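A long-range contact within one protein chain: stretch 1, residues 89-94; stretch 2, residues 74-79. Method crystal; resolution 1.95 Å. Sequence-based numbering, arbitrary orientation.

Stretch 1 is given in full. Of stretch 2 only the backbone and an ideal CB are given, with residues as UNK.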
# COMPACT_ATOMS: atom_id res chain seq x y z
N ARG B 89 5.44 -9.90 -16.03
CA ARG B 89 5.64 -9.69 -14.59
C ARG B 89 7.10 -9.38 -14.27
O ARG B 89 7.38 -8.47 -13.49
CB ARG B 89 5.14 -10.90 -13.80
CG ARG B 89 3.62 -11.02 -13.81
CD ARG B 89 3.09 -12.35 -13.33
NE ARG B 89 3.06 -12.45 -11.87
CZ ARG B 89 1.99 -12.24 -11.10
NH1 ARG B 89 0.84 -11.84 -11.61
NH2 ARG B 89 2.09 -12.39 -9.79
N MSE B 90 8.02 -10.07 -14.91
CA MSE B 90 9.44 -9.86 -14.63
C MSE B 90 10.02 -8.68 -15.42
O MSE B 90 10.94 -8.03 -14.95
CB MSE B 90 10.22 -11.15 -14.86
CG MSE B 90 9.80 -12.31 -13.92
SE MSE B 90 9.41 -11.86 -12.05
CE MSE B 90 11.22 -11.56 -11.44
N ALA B 91 9.46 -8.38 -16.60
CA ALA B 91 9.91 -7.22 -17.37
C ALA B 91 9.59 -5.88 -16.68
O ALA B 91 10.28 -4.90 -16.94
CB ALA B 91 9.31 -7.24 -18.78
N LYS B 92 8.59 -5.84 -15.81
CA LYS B 92 8.21 -4.61 -15.11
C LYS B 92 8.90 -4.43 -13.75
O LYS B 92 8.65 -3.44 -13.05
CB LYS B 92 6.70 -4.54 -14.93
CG LYS B 92 5.92 -4.40 -16.23
CD LYS B 92 4.51 -4.94 -16.03
CE LYS B 92 3.60 -4.58 -17.19
NZ LYS B 92 4.10 -5.16 -18.45
N LEU B 93 9.73 -5.40 -13.39
CA LEU B 93 10.59 -5.30 -12.22
C LEU B 93 12.00 -4.86 -12.65
O LEU B 93 12.58 -5.43 -13.58
CB LEU B 93 10.65 -6.65 -11.52
CG LEU B 93 11.57 -6.74 -10.31
CD1 LEU B 93 11.12 -5.79 -9.21
CD2 LEU B 93 11.64 -8.19 -9.83
N SER B 94 12.54 -3.85 -11.98
CA SER B 94 13.89 -3.35 -12.26
C SER B 94 14.85 -3.78 -11.15
O SER B 94 14.56 -3.59 -9.97
CB SER B 94 13.88 -1.82 -12.40
OG SER B 94 13.23 -1.45 -13.61
N UNK B 74 1.04 3.30 -17.65
CA UNK B 74 0.37 2.02 -17.82
C UNK B 74 1.25 0.91 -18.35
O UNK B 74 1.13 -0.24 -17.92
CB UNK B 74 -0.82 2.19 -18.76
N UNK B 75 2.12 1.21 -19.31
CA UNK B 75 2.93 0.14 -19.91
C UNK B 75 3.92 -0.45 -18.91
O UNK B 75 4.25 -1.64 -18.98
CB UNK B 75 3.68 0.67 -21.13
N UNK B 76 4.39 0.37 -17.98
CA UNK B 76 5.34 -0.06 -16.98
C UNK B 76 4.73 -0.47 -15.63
O UNK B 76 5.47 -0.85 -14.72
CB UNK B 76 6.35 1.07 -16.75
N UNK B 77 3.41 -0.40 -15.51
CA UNK B 77 2.72 -0.69 -14.26
C UNK B 77 2.79 -2.17 -13.89
O UNK B 77 2.40 -3.03 -14.67
CB UNK B 77 1.26 -0.25 -14.36
N UNK B 78 3.29 -2.45 -12.70
CA UNK B 78 3.41 -3.82 -12.19
C UNK B 78 2.30 -4.08 -11.17
O UNK B 78 2.55 -4.56 -10.06
CB UNK B 78 4.79 -4.05 -11.56
N UNK B 79 1.07 -3.72 -11.55
CA UNK B 79 -0.11 -4.10 -10.78
C UNK B 79 -0.31 -5.57 -11.10
O UNK B 79 -0.82 -5.94 -12.18
CB UNK B 79 -1.34 -3.25 -11.12

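At position 74 the CA-to-CB bond points away from stretch 1, and nothing of that stretch lies within 5.5 Å of the ideal CB, so this contact sets no preference. The deposited residue is Leu74, whose side chain makes no contact with stretch 1.

At position 75 CA-to-CB runs sideways into space that stretch 1 leaves empty, and almost any side chain would fit. The backbone is the informative part: the O of position 75 lies 3.5 Å from Lys92 CE, close to the ammonium end of the lysine. The residue is Asn75. A water links the two stretches here, its O donating to Asn75 O (3.1 Å) and accepting from Lys92 NZ (2.8 Å).

Position 76 also points sideways, with phi/psi of -97/1 and no neighbour from stretch 1 near the ideal CB. Many side chains would suit, and nothing visible selects among them. The deposited Asn76 (chi1 m) again meets stretch 1 through its backbone, with Asn76 O 3.9 Å from Lys92 CG.

Position 77 directs CA-to-CB away, so its side chain cannot be read from stretch 1. The carbonyl O of position 77, by contrast, faces the lysine, and packs 3.2 Å from Lys92 CD. The three successive carbonyls of 75 to 77 thus line the path of the lysine chain. Ser77 is found here; Ser77 OG accepts a weak hydrogen bond from the backbone N of position 79, at 3.5 Å.

Position 78 carries the strongest evidence. The CA of position 78 and Lys92 CA, 5.7 Å apart, are the nearest pair of CA atoms across the stretches, and the ideal CB of position 78 is 3.9 Å from Lys92 CB and 5.5 Å from Arg89 O. Leu93 CB and the selenium of Met90 border the same route. A long side chain with an aliphatic stem and a donor near its end would suit, so lysine, arginine or perhaps glutamine are candidates. The residue is Arg78, extended with chi1 to chi3 all t. Arg78 NE donates to Arg89 O at 2.9 Å with an angle of 165°, and Arg78 NH2 adds a weak bond to Arg89 O at 3.4 Å and 134°. Leu93 CB covers one face of the guanidinium, 3.7 Å from Arg78 NE, while Met90 SE sits at its edge, 3.7 Å from Arg78 NH2. The stem packs too, Arg78 CG lying 3.9 Å from Lys92 CB.

Position 79 points away, leaving the choice open; it is Asn79, without contact to stretch 1.

Stretch 2, residues 74-79: LNNSRN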
# COMPACT_ATOMS: atom_id res chain seq x y z
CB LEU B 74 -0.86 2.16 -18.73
CG LEU B 74 -2.04 2.92 -18.17
CD1 LEU B 74 -3.06 3.11 -19.27
CD2 LEU B 74 -2.65 2.18 -17.01
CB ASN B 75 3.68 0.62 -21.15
CG ASN B 75 4.33 -0.53 -21.89
OD1 ASN B 75 3.67 -1.52 -22.22
ND2 ASN B 75 5.63 -0.42 -22.15
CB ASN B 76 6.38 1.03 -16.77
CG ASN B 76 7.29 1.19 -17.98
OD1 ASN B 76 7.44 0.27 -18.78
ND2 ASN B 76 7.88 2.37 -18.13
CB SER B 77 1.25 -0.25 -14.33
OG SER B 77 0.50 -0.74 -13.23
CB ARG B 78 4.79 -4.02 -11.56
CG ARG B 78 5.18 -5.48 -11.46
CD ARG B 78 6.59 -5.70 -10.92
NE ARG B 78 6.99 -7.09 -11.00
CZ ARG B 78 7.38 -7.85 -9.98
NH1 ARG B 78 7.41 -7.38 -8.74
NH2 ARG B 78 7.73 -9.11 -10.20
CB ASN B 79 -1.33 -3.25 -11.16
CG ASN B 79 -2.59 -3.65 -10.39
OD1 ASN B 79 -2.71 -4.78 -9.90
ND2 ASN B 79 -3.54 -2.71 -10.31
O HOH W 1 6.32 -3.89 -19.56
O HOH W 2 7.43 -1.00 -12.86
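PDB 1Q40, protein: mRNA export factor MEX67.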